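PDB 1ZGH: methionyl-tRNA formyltransferase from Clostridium thermocellum, which probably transfers the formyl group of 10-formyltetrahydrofolate to the amino group of methionine carried by the initiator tRNA. Local coordinates for residues I62-L68 with F83-W88; T38-N42 with G220-P224; K129-I133 with D143-K147. All blocks are in the same frame, centred on the assembly; numbering follows the deposited sequence.

Contact 3 is the sheet contact: strands 127-134 and 144-151 pair at one edge of the six-stranded sheet, with backbone bonds between them and five buried residues. Contact 1, partly buried, joins two loops that leave parallel strands of the same sheet; it has no hydrogen bond across it and relies on tryptophan rings, a leucine and a lysine chain. Contact 2 lies at the surface and is the most polar, a glutamate and a lysine tying the start of helix 40-52 to the C-terminal region. Contacts 1 and 2 touch, since T38 bonds to H85 and S87, whereas contact 3 lies about 19 and 22 Å from them, centre to centre.

Contact 1 (I62-L68 with F83-W88); sequences ITNKDEL and FPHWSW
With CG beside its backbone N (chi1 -54°), W88 turns a ring face to K65, whose own CG stands opposite its N (chi1 -171°). The lysine chain runs across that face: CD lies 3.7 Å from the centroid of the W88 five-membered ring, a CH-pi contact, and CB sits over the centre of the indole. CB of S87 backs the opposite face. Each face of the W86 indole has one atom of a neighbouring ring over it, near the rim: F83 CE2 on one side and W88 CE3, 3.5 Å above the plane, on the other. L68 CD2 touches both F83 and W86, lying 3.8 Å from CE2 of F83, at the phenyl edge, and 3.9 Å from NE1 of W86. At the far end of the indole, W86 CH2 meets I62 CG2 at 4.0 Å, and N64 O lies near the ring plane. Within 62-68 the E67 carboxylate folds back to accept the N-H of T63 at OE2 (N to OE2 3.0 Å). Loops after strands 57-62 and 80-83 thus meet beyond strand 31-36, at the C-terminal ends of the parallel strands of a Rossmann-like formyltransferase fold.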
ATOM      1  N   ILE A  62      15.128   0.670   5.390  1.00 27.77           N
ATOM      2  CA  ILE A  62      15.540   1.158   4.092  1.00 28.40           C
ATOM      3  C   ILE A  62      14.392   1.933   3.476  1.00 28.88           C
ATOM      4  O   ILE A  62      13.270   1.437   3.429  1.00 28.36           O
ATOM      5  CB  ILE A  62      15.982  -0.007   3.196  1.00 28.66           C
ATOM      6  CG1 ILE A  62      17.263  -0.641   3.793  1.00 28.88           C
ATOM      7  CG2 ILE A  62      16.186   0.483   1.773  1.00 29.93           C
ATOM      8  CD1 ILE A  62      17.805  -1.844   3.024  1.00 30.02           C
ATOM      9  N   THR A  63      14.663   3.157   3.034  1.00 29.58           N
ATOM     10  CA  THR A  63      13.601   4.032   2.510  1.00 31.60           C
ATOM     11  C   THR A  63      13.813   4.537   1.087  1.00 32.85           C
ATOM     12  O   THR A  63      12.910   5.165   0.538  1.00 32.11           O
ATOM     13  CB  THR A  63      13.362   5.266   3.420  1.00 31.14           C
ATOM     14  OG1 THR A  63      14.549   6.054   3.490  1.00 30.98           O
ATOM     15  CG2 THR A  63      12.949   4.827   4.826  1.00 31.25           C
ATOM     16  N   ASN A  64      14.970   4.232   0.496  1.00 34.45           N
ATOM     17  CA  ASN A  64      15.334   4.704  -0.848  1.00 35.72           C
ATOM     18  C   ASN A  64      15.657   3.534  -1.756  1.00 35.86           C
ATOM     19  O   ASN A  64      16.372   2.581  -1.359  1.00 34.81           O
ATOM     20  CB  ASN A  64      16.553   5.643  -0.792  1.00 36.37           C
ATOM     21  CG  ASN A  64      16.291   6.903   0.010  1.00 39.00           C
ATOM     22  OD1 ASN A  64      15.301   7.618  -0.222  1.00 44.38           O
ATOM     23  ND2 ASN A  64      17.170   7.189   0.960  1.00 41.42           N
ATOM     24  N   LYS A  65      15.138   3.601  -2.985  1.00 36.60           N
ATOM     25  CA  LYS A  65      15.445   2.610  -4.032  1.00 37.36           C
ATOM     26  C   LYS A  65      16.912   2.184  -4.055  1.00 36.97           C
ATOM     27  O   LYS A  65      17.225   0.986  -4.149  1.00 36.26           O
ATOM     28  CB  LYS A  65      15.058   3.166  -5.412  1.00 37.81           C
ATOM     29  CG  LYS A  65      15.118   2.153  -6.556  1.00 38.39           C
ATOM     30  CD  LYS A  65      14.650   2.789  -7.887  1.00 39.73           C
ATOM     31  CE  LYS A  65      14.695   1.789  -9.052  1.00 41.94           C
ATOM     32  NZ  LYS A  65      13.602   2.092 -10.073  1.00 45.15           N
ATOM     33  N   ASP A  66      17.811   3.161  -3.972  1.00 37.20           N
ATOM     34  CA  ASP A  66      19.243   2.911  -4.153  1.00 38.43           C
ATOM     35  C   ASP A  66      19.916   2.141  -2.992  1.00 37.71           C
ATOM     36  O   ASP A  66      21.001   1.606  -3.168  1.00 37.42           O
ATOM     37  CB  ASP A  66      19.991   4.224  -4.409  1.00 39.16           C
ATOM     38  CG  ASP A  66      19.939   5.184  -3.214  1.00 43.06           C
ATOM     39  OD1 ASP A  66      20.556   6.268  -3.311  1.00 49.67           O
ATOM     40  OD2 ASP A  66      19.284   4.874  -2.183  1.00 47.80           O
ATOM     41  N   GLU A  67      19.267   2.114  -1.826  1.00 36.95           N
ATOM     42  CA  GLU A  67      19.736   1.384  -0.645  1.00 37.26           C
ATOM     43  C   GLU A  67      19.379  -0.107  -0.733  1.00 35.60           C
ATOM     44  O   GLU A  67      19.912  -0.924   0.028  1.00 34.73           O
ATOM     45  CB  GLU A  67      19.091   1.959   0.635  1.00 37.34           C
ATOM     46  CG  GLU A  67      19.495   3.390   1.049  1.00 38.54           C
ATOM     47  CD  GLU A  67      18.427   4.102   1.931  1.00 40.82           C
ATOM     48  OE1 GLU A  67      18.430   5.364   2.000  1.00 47.16           O
ATOM     49  OE2 GLU A  67      17.563   3.437   2.535  1.00 42.18           O
ATOM     50  N   LEU A  68      18.452  -0.468  -1.621  1.00 34.34           N
ATOM     51  CA  LEU A  68      18.032  -1.874  -1.743  1.00 33.96           C
ATOM     52  C   LEU A  68      18.686  -2.565  -2.933  1.00 33.14           C
ATOM     53  O   LEU A  68      18.028  -2.855  -3.940  1.00 33.29           O
ATOM     54  CB  LEU A  68      16.507  -2.002  -1.838  1.00 33.95           C
ATOM     55  CG  LEU A  68      15.930  -3.423  -1.687  1.00 33.75           C
ATOM     56  CD1 LEU A  68      15.884  -3.819  -0.234  1.00 33.58           C
ATOM     57  CD2 LEU A  68      14.502  -3.538  -2.301  1.00 34.08           C
ATOM     58  N   PHE A  83       8.118  -5.482   3.277  1.00 26.20           N
ATOM     59  CA  PHE A  83       7.771  -4.306   2.479  1.00 26.82           C
ATOM     60  C   PHE A  83       6.342  -3.795   2.831  1.00 28.97           C
ATOM     61  O   PHE A  83       5.389  -4.225   2.208  1.00 29.99           O
ATOM     62  CB  PHE A  83       7.818  -4.673   0.994  1.00 25.96           C
ATOM     63  CG  PHE A  83       9.179  -5.061   0.476  1.00 24.81           C
ATOM     64  CD1 PHE A  83       9.670  -6.371   0.623  1.00 25.24           C
ATOM     65  CD2 PHE A  83       9.959  -4.138  -0.191  1.00 25.37           C
ATOM     66  CE1 PHE A  83      10.919  -6.735   0.111  1.00 24.97           C
ATOM     67  CE2 PHE A  83      11.214  -4.479  -0.686  1.00 24.97           C
ATOM     68  CZ  PHE A  83      11.691  -5.777  -0.553  1.00 25.45           C
ATOM     69  N   PRO A  84       6.177  -2.966   3.883  1.00 30.24           N
ATOM     70  CA  PRO A  84       4.834  -2.417   4.169  1.00 30.79           C
ATOM     71  C   PRO A  84       4.245  -1.595   3.033  1.00 31.87           C
ATOM     72  O   PRO A  84       3.054  -1.723   2.739  1.00 33.48           O
ATOM     73  CB  PRO A  84       5.068  -1.552   5.389  1.00 31.40           C
ATOM     74  CG  PRO A  84       6.262  -2.157   6.042  1.00 30.51           C
ATOM     75  CD  PRO A  84       7.144  -2.601   4.931  1.00 29.55           C
ATOM     76  N   HIS A  85       5.090  -0.786   2.401  1.00 32.40           N
ATOM     77  CA  HIS A  85       4.764  -0.108   1.169  1.00 32.84           C
ATOM     78  C   HIS A  85       6.017   0.201   0.376  1.00 32.33           C
ATOM     79  O   HIS A  85       6.940   0.870   0.843  1.00 31.86           O
ATOM     80  CB  HIS A  85       4.024   1.236   1.429  1.00 33.60           C
ATOM     81  CG  HIS A  85       3.600   1.898   0.148  1.00 37.37           C
ATOM     82  ND1 HIS A  85       4.377   2.831  -0.503  1.00 43.37           N
ATOM     83  CD2 HIS A  85       2.574   1.629  -0.688  1.00 43.41           C
ATOM     84  CE1 HIS A  85       3.803   3.171  -1.643  1.00 42.22           C
ATOM     85  NE2 HIS A  85       2.701   2.458  -1.778  1.00 43.48           N
ATOM     86  N   TRP A  86       6.084  -0.285  -0.836  1.00 32.07           N
ATOM     87  CA  TRP A  86       7.278  -0.079  -1.623  1.00 32.83           C
ATOM     88  C   TRP A  86       6.910   0.159  -3.068  1.00 35.16           C
ATOM     89  O   TRP A  86       6.219  -0.638  -3.689  1.00 34.67           O
ATOM     90  CB  TRP A  86       8.185  -1.293  -1.509  1.00 31.51           C
ATOM     91  CG  TRP A  86       9.592  -1.126  -2.015  1.00 29.11           C
ATOM     92  CD1 TRP A  86      10.118  -1.701  -3.126  1.00 28.71           C
ATOM     93  CD2 TRP A  86      10.650  -0.378  -1.407  1.00 28.09           C
ATOM     94  NE1 TRP A  86      11.430  -1.344  -3.269  1.00 29.01           N
ATOM     95  CE2 TRP A  86      11.790  -0.543  -2.216  1.00 26.97           C
ATOM     96  CE3 TRP A  86      10.752   0.406  -0.239  1.00 28.87           C
ATOM     97  CZ2 TRP A  86      13.012   0.050  -1.919  1.00 28.25           C
ATOM     98  CZ3 TRP A  86      11.978   1.010   0.051  1.00 28.57           C
ATOM     99  CH2 TRP A  86      13.089   0.822  -0.783  1.00 29.53           C
ATOM    100  N   SER A  87       7.539   1.184  -3.607  1.00 38.28           N
ATOM    101  CA  SER A  87       7.134   1.840  -4.837  1.00 40.61           C
ATOM    102  C   SER A  87       7.773   1.212  -6.077  1.00 40.87           C
ATOM    103  O   SER A  87       7.175   1.190  -7.160  1.00 43.04           O
ATOM    104  CB  SER A  87       7.525   3.325  -4.689  1.00 41.43           C
ATOM    105  OG  SER A  87       7.569   3.677  -3.282  1.00 42.87           O
ATOM    106  N   TRP A  88       8.973   0.682  -5.918  1.00 39.72           N
ATOM    107  CA  TRP A  88       9.752   0.208  -7.040  1.00 39.01           C
ATOM    108  C   TRP A  88       9.735  -1.317  -7.203  1.00 37.81           C
ATOM    109  O   TRP A  88       9.383  -2.045  -6.279  1.00 37.28           O
ATOM    110  CB  TRP A  88      11.173   0.710  -6.886  1.00 39.71           C
ATOM    111  CG  TRP A  88      11.230   2.192  -6.704  1.00 40.90           C
ATOM    112  CD1 TRP A  88      11.154   3.156  -7.695  1.00 41.49           C
ATOM    113  CD2 TRP A  88      11.356   2.899  -5.466  1.00 40.95           C
ATOM    114  NE1 TRP A  88      11.239   4.410  -7.136  1.00 41.38           N
ATOM    115  CE2 TRP A  88      11.368   4.282  -5.774  1.00 42.21           C
ATOM    116  CE3 TRP A  88      11.486   2.501  -4.128  1.00 41.60           C
ATOM    117  CZ2 TRP A  88      11.487   5.265  -4.786  1.00 41.25           C
ATOM    118  CZ3 TRP A  88      11.620   3.478  -3.152  1.00 41.24           C
ATOM    119  CH2 TRP A  88      11.624   4.844  -3.487  1.00 41.49           C
TER

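Contact 2 (T38-N42 with G220-P224); sequences TKSWN and GEGYP
E221 and K39 run past each other in opposite directions, and each reaches the other's segment. The glutamate, extended with CG anti to its N (chi1 -176°), brings its carboxylate to the start of helix 40-52 and grips S40 twice: OE2 takes the backbone N of S40 at 2.9 Å, nearly straight at 169°, and OE1 takes S40 OG at 2.6 Å. Both oxygens use their syn lone pairs, a fork that fixes the rotation of the carboxylate; the helix start would probably stabilise its negative charge. K39 returns the grip, NZ donating to E221 O at 2.7 Å from a position tilted out of the carbonyl plane. K39 NZ also lies 3.6 Å from Y223 CE2, approaching the ring obliquely, but stays 5.5 Å from OE2 of E221. W41 and E221 also slide by in opposed directions, ring and carboxylate planes 44° apart, with W41 CZ3 3.6 Å from E221 CB. A type II turn from G220 to Y223 points the carbonyl of E221 at the lysine. Segment 220-224, linking helix 208-217 to strand 227-230, thus faces the start of helix 40-52, and helix 156-178 backs both: W41 packs on F160 and M161, Y223 meets the F160 ring, and E157 accepts the N-H of E221.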
ATOM      1  N   THR A  38       8.234   3.126   2.177  1.00 29.07           N
ATOM      2  CA  THR A  38       8.076   4.551   2.013  1.00 29.31           C
ATOM      3  C   THR A  38       6.745   4.998   2.639  1.00 28.61           C
ATOM      4  O   THR A  38       5.936   4.177   3.097  1.00 27.93           O
ATOM      5  CB  THR A  38       8.143   4.909   0.520  1.00 30.23           C
ATOM      6  OG1 THR A  38       7.079   4.265  -0.132  1.00 32.66           O
ATOM      7  CG2 THR A  38       9.441   4.407  -0.062  1.00 32.86           C
ATOM      8  N   LYS A  39       6.563   6.314   2.631  1.00 28.22           N
ATOM      9  CA  LYS A  39       5.459   7.067   3.258  1.00 27.86           C
ATOM     10  C   LYS A  39       5.754   7.334   4.705  1.00 27.65           C
ATOM     11  O   LYS A  39       6.224   6.458   5.437  1.00 27.91           O
ATOM     12  CB  LYS A  39       4.091   6.426   3.099  1.00 27.57           C
ATOM     13  CG  LYS A  39       3.723   6.076   1.659  1.00 29.52           C
ATOM     14  CD  LYS A  39       3.673   7.310   0.694  1.00 29.53           C
ATOM     15  CE  LYS A  39       2.947   6.928  -0.575  1.00 31.92           C
ATOM     16  NZ  LYS A  39       2.873   8.033  -1.591  1.00 34.33           N
ATOM     17  N   SER A  40       5.501   8.569   5.120  1.00 27.51           N
ATOM     18  CA  SER A  40       5.875   9.022   6.442  1.00 27.68           C
ATOM     19  C   SER A  40       5.345   8.104   7.554  1.00 26.91           C
ATOM     20  O   SER A  40       6.046   7.823   8.521  1.00 26.44           O
ATOM     21  CB  SER A  40       5.383  10.479   6.647  1.00 29.15           C
ATOM     22  OG  SER A  40       3.970  10.566   6.585  1.00 27.38           O
ATOM     23  N   TRP A  41       4.094   7.648   7.443  1.00 26.92           N
ATOM     24  CA  TRP A  41       3.492   6.866   8.553  1.00 25.62           C
ATOM     25  C   TRP A  41       4.184   5.486   8.682  1.00 24.68           C
ATOM     26  O   TRP A  41       4.394   4.984   9.778  1.00 23.28           O
ATOM     27  CB  TRP A  41       1.963   6.745   8.396  1.00 26.11           C
ATOM     28  CG  TRP A  41       1.527   6.209   7.055  1.00 24.66           C
ATOM     29  CD1 TRP A  41       1.412   4.912   6.696  1.00 26.81           C
ATOM     30  CD2 TRP A  41       1.207   6.976   5.887  1.00 26.64           C
ATOM     31  NE1 TRP A  41       1.007   4.805   5.381  1.00 25.69           N
ATOM     32  CE2 TRP A  41       0.904   6.062   4.854  1.00 26.50           C
ATOM     33  CE3 TRP A  41       1.122   8.344   5.624  1.00 27.86           C
ATOM     34  CZ2 TRP A  41       0.491   6.482   3.594  1.00 28.94           C
ATOM     35  CZ3 TRP A  41       0.764   8.756   4.370  1.00 26.24           C
ATOM     36  CH2 TRP A  41       0.445   7.833   3.372  1.00 26.12           C
ATOM     37  N   ASN A  42       4.561   4.893   7.549  1.00 25.26           N
ATOM     38  CA  ASN A  42       5.229   3.589   7.562  1.00 25.39           C
ATOM     39  C   ASN A  42       6.624   3.707   8.142  1.00 26.00           C
ATOM     40  O   ASN A  42       7.063   2.858   8.894  1.00 25.41           O
ATOM     41  CB  ASN A  42       5.345   3.010   6.147  1.00 25.23           C
ATOM     42  CG  ASN A  42       4.003   2.530   5.590  1.00 25.08           C
ATOM     43  OD1 ASN A  42       3.252   1.863   6.282  1.00 27.92           O
ATOM     44  ND2 ASN A  42       3.716   2.889   4.351  1.00 23.60           N
ATOM     45  N   GLY A 220      -4.099  11.674  -0.176  1.00 28.63           N
ATOM     46  CA  GLY A 220      -3.040  11.112   0.661  1.00 29.61           C
ATOM     47  C   GLY A 220      -1.656  11.463   0.156  1.00 29.85           C
ATOM     48  O   GLY A 220      -1.489  11.805  -1.011  1.00 29.97           O
ATOM     49  N   GLU A 221      -0.675  11.314   1.044  1.00 30.33           N
ATOM     50  CA  GLU A 221       0.686  11.749   0.810  1.00 31.38           C
ATOM     51  C   GLU A 221       1.191  11.151  -0.477  1.00 31.57           C
ATOM     52  O   GLU A 221       1.219   9.910  -0.640  1.00 31.10           O
ATOM     53  CB  GLU A 221       1.551  11.334   2.012  1.00 31.45           C
ATOM     54  CG  GLU A 221       2.976  11.778   2.014  1.00 33.15           C
ATOM     55  CD  GLU A 221       3.646  11.278   3.263  1.00 32.74           C
ATOM     56  OE1 GLU A 221       3.277  11.781   4.385  1.00 33.39           O
ATOM     57  OE2 GLU A 221       4.461  10.339   3.111  1.00 32.20           O
ATOM     58  N   GLY A 222       1.561  12.039  -1.400  1.00 31.75           N
ATOM     59  CA  GLY A 222       2.234  11.641  -2.642  1.00 33.29           C
ATOM     60  C   GLY A 222       1.283  11.268  -3.775  1.00 33.94           C
ATOM     61  O   GLY A 222       1.756  10.900  -4.833  1.00 34.22           O
ATOM     62  N   TYR A 223      -0.038  11.340  -3.560  1.00 33.13           N
ATOM     63  CA  TYR A 223      -1.009  10.907  -4.568  1.00 33.56           C
ATOM     64  C   TYR A 223      -1.534  12.089  -5.361  1.00 33.14           C
ATOM     65  O   TYR A 223      -1.641  13.177  -4.803  1.00 34.04           O
ATOM     66  CB  TYR A 223      -2.151  10.088  -3.918  1.00 34.90           C
ATOM     67  CG  TYR A 223      -1.637   8.768  -3.430  1.00 37.26           C
ATOM     68  CD1 TYR A 223      -1.545   7.669  -4.293  1.00 37.94           C
ATOM     69  CD2 TYR A 223      -1.160   8.614  -2.112  1.00 40.03           C
ATOM     70  CE1 TYR A 223      -1.041   6.439  -3.844  1.00 39.62           C
ATOM     71  CE2 TYR A 223      -0.635   7.405  -1.667  1.00 38.35           C
ATOM     72  CZ  TYR A 223      -0.580   6.313  -2.539  1.00 40.55           C
ATOM     73  OH  TYR A 223      -0.046   5.088  -2.111  1.00 39.86           O
ATOM     74  N   PRO A 224      -1.845  11.891  -6.674  1.00 32.50           N
ATOM     75  CA  PRO A 224      -2.381  12.969  -7.533  1.00 31.52           C
ATOM     76  C   PRO A 224      -3.851  13.186  -7.236  1.00 30.09           C
ATOM     77  O   PRO A 224      -4.689  12.323  -7.553  1.00 29.68           O
ATOM     78  CB  PRO A 224      -2.226  12.422  -8.964  1.00 30.31           C
ATOM     79  CG  PRO A 224      -2.262  10.925  -8.813  1.00 32.43           C
ATOM     80  CD  PRO A 224      -1.699  10.620  -7.420  1.00 32.59           C
TER

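Contact 3 (K129-I133 with D143-K147); sequences KISAI and DIFFK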
ATOM      1  N   LYS A 129      -8.949  -7.581   2.410  1.00 26.55           N
ATOM      2  CA  LYS A 129      -7.980  -8.232   3.284  1.00 26.96           C
ATOM      3  C   LYS A 129      -6.589  -7.748   2.895  1.00 26.66           C
ATOM      4  O   LYS A 129      -6.347  -7.388   1.746  1.00 26.34           O
ATOM      5  CB  LYS A 129      -8.082  -9.755   3.186  1.00 27.74           C
ATOM      6  CG  LYS A 129      -9.346 -10.334   3.832  1.00 28.48           C
ATOM      7  CD  LYS A 129      -9.203 -11.788   4.104  1.00 29.72           C
ATOM      8  CE  LYS A 129     -10.549 -12.480   4.384  1.00 32.99           C
ATOM      9  NZ  LYS A 129     -11.325 -11.745   5.413  1.00 35.99           N
ATOM     10  N   ILE A 130      -5.698  -7.685   3.872  1.00 26.52           N
ATOM     11  CA  ILE A 130      -4.284  -7.490   3.623  1.00 26.45           C
ATOM     12  C   ILE A 130      -3.662  -8.888   3.579  1.00 27.14           C
ATOM     13  O   ILE A 130      -3.796  -9.637   4.546  1.00 27.43           O
ATOM     14  CB  ILE A 130      -3.624  -6.647   4.752  1.00 27.21           C
ATOM     15  CG1 ILE A 130      -4.395  -5.329   4.944  1.00 25.82           C
ATOM     16  CG2 ILE A 130      -2.135  -6.393   4.452  1.00 26.92           C
ATOM     17  CD1 ILE A 130      -3.915  -4.505   6.141  1.00 27.90           C
ATOM     18  N   SER A 131      -3.054  -9.251   2.443  1.00 26.62           N
ATOM     19  CA  SER A 131      -2.365 -10.508   2.266  1.00 26.50           C
ATOM     20  C   SER A 131      -0.853 -10.308   2.358  1.00 26.87           C
ATOM     21  O   SER A 131      -0.259  -9.520   1.596  1.00 27.27           O
ATOM     22  CB  SER A 131      -2.691 -11.145   0.908  1.00 26.94           C
ATOM     23  OG  SER A 131      -4.070 -11.228   0.682  1.00 25.37           O
ATOM     24  N   ALA A 132      -0.229 -11.023   3.292  1.00 26.39           N
ATOM     25  CA  ALA A 132       1.231 -11.097   3.354  1.00 26.07           C
ATOM     26  C   ALA A 132       1.650 -12.217   2.405  1.00 26.48           C
ATOM     27  O   ALA A 132       1.206 -13.369   2.562  1.00 25.28           O
ATOM     28  CB  ALA A 132       1.693 -11.352   4.770  1.00 25.32           C
ATOM     29  N   ILE A 133       2.465 -11.871   1.404  1.00 27.32           N
ATOM     30  CA  ILE A 133       2.899 -12.819   0.373  1.00 28.00           C
ATOM     31  C   ILE A 133       4.398 -12.811   0.133  1.00 27.92           C
ATOM     32  O   ILE A 133       5.066 -11.797   0.328  1.00 27.61           O
ATOM     33  CB  ILE A 133       2.216 -12.552  -0.983  1.00 28.41           C
ATOM     34  CG1 ILE A 133       2.707 -11.232  -1.593  1.00 29.02           C
ATOM     35  CG2 ILE A 133       0.708 -12.545  -0.798  1.00 29.13           C
ATOM     36  CD1 ILE A 133       2.134 -10.939  -2.962  1.00 30.86           C
ATOM     37  N   ASP A 143       3.145 -17.081  -2.878  1.00 28.88           N
ATOM     38  CA  ASP A 143       2.512 -17.845  -1.812  1.00 29.26           C
ATOM     39  C   ASP A 143       2.100 -16.919  -0.669  1.00 28.76           C
ATOM     40  O   ASP A 143       2.796 -15.938  -0.364  1.00 28.77           O
ATOM     41  CB  ASP A 143       3.443 -18.955  -1.289  1.00 29.39           C
ATOM     42  CG  ASP A 143       3.802 -19.987  -2.362  1.00 30.78           C
ATOM     43  OD1 ASP A 143       3.249 -19.900  -3.472  1.00 32.32           O
ATOM     44  OD2 ASP A 143       4.645 -20.878  -2.089  1.00 33.36           O
ATOM     45  N   ILE A 144       0.964 -17.231  -0.052  1.00 28.35           N
ATOM     46  CA  ILE A 144       0.365 -16.359   0.965  1.00 28.89           C
ATOM     47  C   ILE A 144       0.715 -16.904   2.339  1.00 28.24           C
ATOM     48  O   ILE A 144       0.472 -18.078   2.605  1.00 28.48           O
ATOM     49  CB  ILE A 144      -1.184 -16.319   0.824  1.00 28.51           C
ATOM     50  CG1 ILE A 144      -1.593 -15.729  -0.533  1.00 29.54           C
ATOM     51  CG2 ILE A 144      -1.798 -15.493   1.953  1.00 30.18           C
ATOM     52  CD1 ILE A 144      -3.038 -16.020  -0.931  1.00 29.79           C
ATOM     53  N   PHE A 145       1.284 -16.066   3.198  1.00 27.86           N
ATOM     54  CA  PHE A 145       1.557 -16.426   4.589  1.00 28.04           C
ATOM     55  C   PHE A 145       0.272 -16.442   5.413  1.00 28.16           C
ATOM     56  O   PHE A 145       0.005 -17.408   6.131  1.00 27.16           O
ATOM     57  CB  PHE A 145       2.541 -15.442   5.235  1.00 28.48           C
ATOM     58  CG  PHE A 145       3.935 -15.504   4.686  1.00 28.74           C
ATOM     59  CD1 PHE A 145       4.854 -16.426   5.178  1.00 30.34           C
ATOM     60  CD2 PHE A 145       4.337 -14.632   3.676  1.00 29.10           C
ATOM     61  CE1 PHE A 145       6.175 -16.462   4.681  1.00 29.64           C
ATOM     62  CE2 PHE A 145       5.628 -14.668   3.171  1.00 29.43           C
ATOM     63  CZ  PHE A 145       6.555 -15.579   3.675  1.00 29.16           C
ATOM     64  N   PHE A 146      -0.498 -15.346   5.325  1.00 28.23           N
ATOM     65  CA  PHE A 146      -1.826 -15.195   5.969  1.00 28.05           C
ATOM     66  C   PHE A 146      -2.430 -13.794   5.660  1.00 27.86           C
ATOM     67  O   PHE A 146      -1.778 -12.944   5.035  1.00 27.33           O
ATOM     68  CB  PHE A 146      -1.763 -15.451   7.495  1.00 28.91           C
ATOM     69  CG  PHE A 146      -0.814 -14.526   8.247  1.00 29.47           C
ATOM     70  CD1 PHE A 146      -1.263 -13.316   8.761  1.00 31.17           C
ATOM     71  CD2 PHE A 146       0.507 -14.874   8.444  1.00 30.76           C
ATOM     72  CE1 PHE A 146      -0.401 -12.459   9.446  1.00 31.31           C
ATOM     73  CE2 PHE A 146       1.375 -14.033   9.141  1.00 32.13           C
ATOM     74  CZ  PHE A 146       0.920 -12.819   9.631  1.00 31.27           C
ATOM     75  N   LYS A 147      -3.676 -13.585   6.087  1.00 27.41           N
ATOM     76  CA  LYS A 147      -4.471 -12.402   5.758  1.00 27.56           C
ATOM     77  C   LYS A 147      -5.095 -11.800   7.004  1.00 27.48           C
ATOM     78  O   LYS A 147      -5.303 -12.512   7.991  1.00 27.19           O
ATOM     79  CB  LYS A 147      -5.610 -12.756   4.787  1.00 27.94           C
ATOM     80  CG  LYS A 147      -5.140 -13.282   3.444  1.00 28.69           C
ATOM     81  CD  LYS A 147      -6.298 -13.683   2.538  1.00 28.38           C
ATOM     82  CE  LYS A 147      -5.783 -14.319   1.263  1.00 28.61           C
ATOM     83  NZ  LYS A 147      -6.881 -14.638   0.315  1.00 27.66           N
TER
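The F145 ring comes edge-on to the peptide that joins A132 to I133: A132 C lies in the ring plane, CD2 is 3.6 Å from A132 O, and CE2 is 3.8 Å from I133 C. CG lies beside the backbone N (chi1 -68°), which lays the ring along this peptide, and beyond the hairpin it packs against V101, P182 and L175. The other phenyl, F146, stands off the partner strand and turns toward M171 and E174 of helix 156-178, on the side to which A132 also points its methyl. On the other side of the sheet, S131 and I133 stand opposite K147 and I144. The extended K147 chain passes S131, whose OG is 3.6 Å from CE, and its ammonium group ends in a salt bridge with D107; S131 OG bonds to T106 O. The aliphatic part of K129 crosses K147 at about a right angle, CD to CB 3.8 Å, before its own ammonium group pairs with D149. I133 CG2 touches I144 CG1 at 3.9 Å. Two bonds join the backbones: A132 N gives to F146 O (3.0 Å), and F145 N gives to A132 O (2.8 Å). A132 therefore faces two residues, F145 and F146, and F145 has helix-like backbone angles (psi -51°), a classic beta bulge. The extra residue shifts the pairing, S131 facing K147 while I133 faces I144. The strands run antiparallel, at 159° between directions, and form the hairpin 127-134/144-151. This hairpin extends the parallel strands of the Rossmann-like formyltransferase sheet into a mixed sheet and supplies its outermost strand.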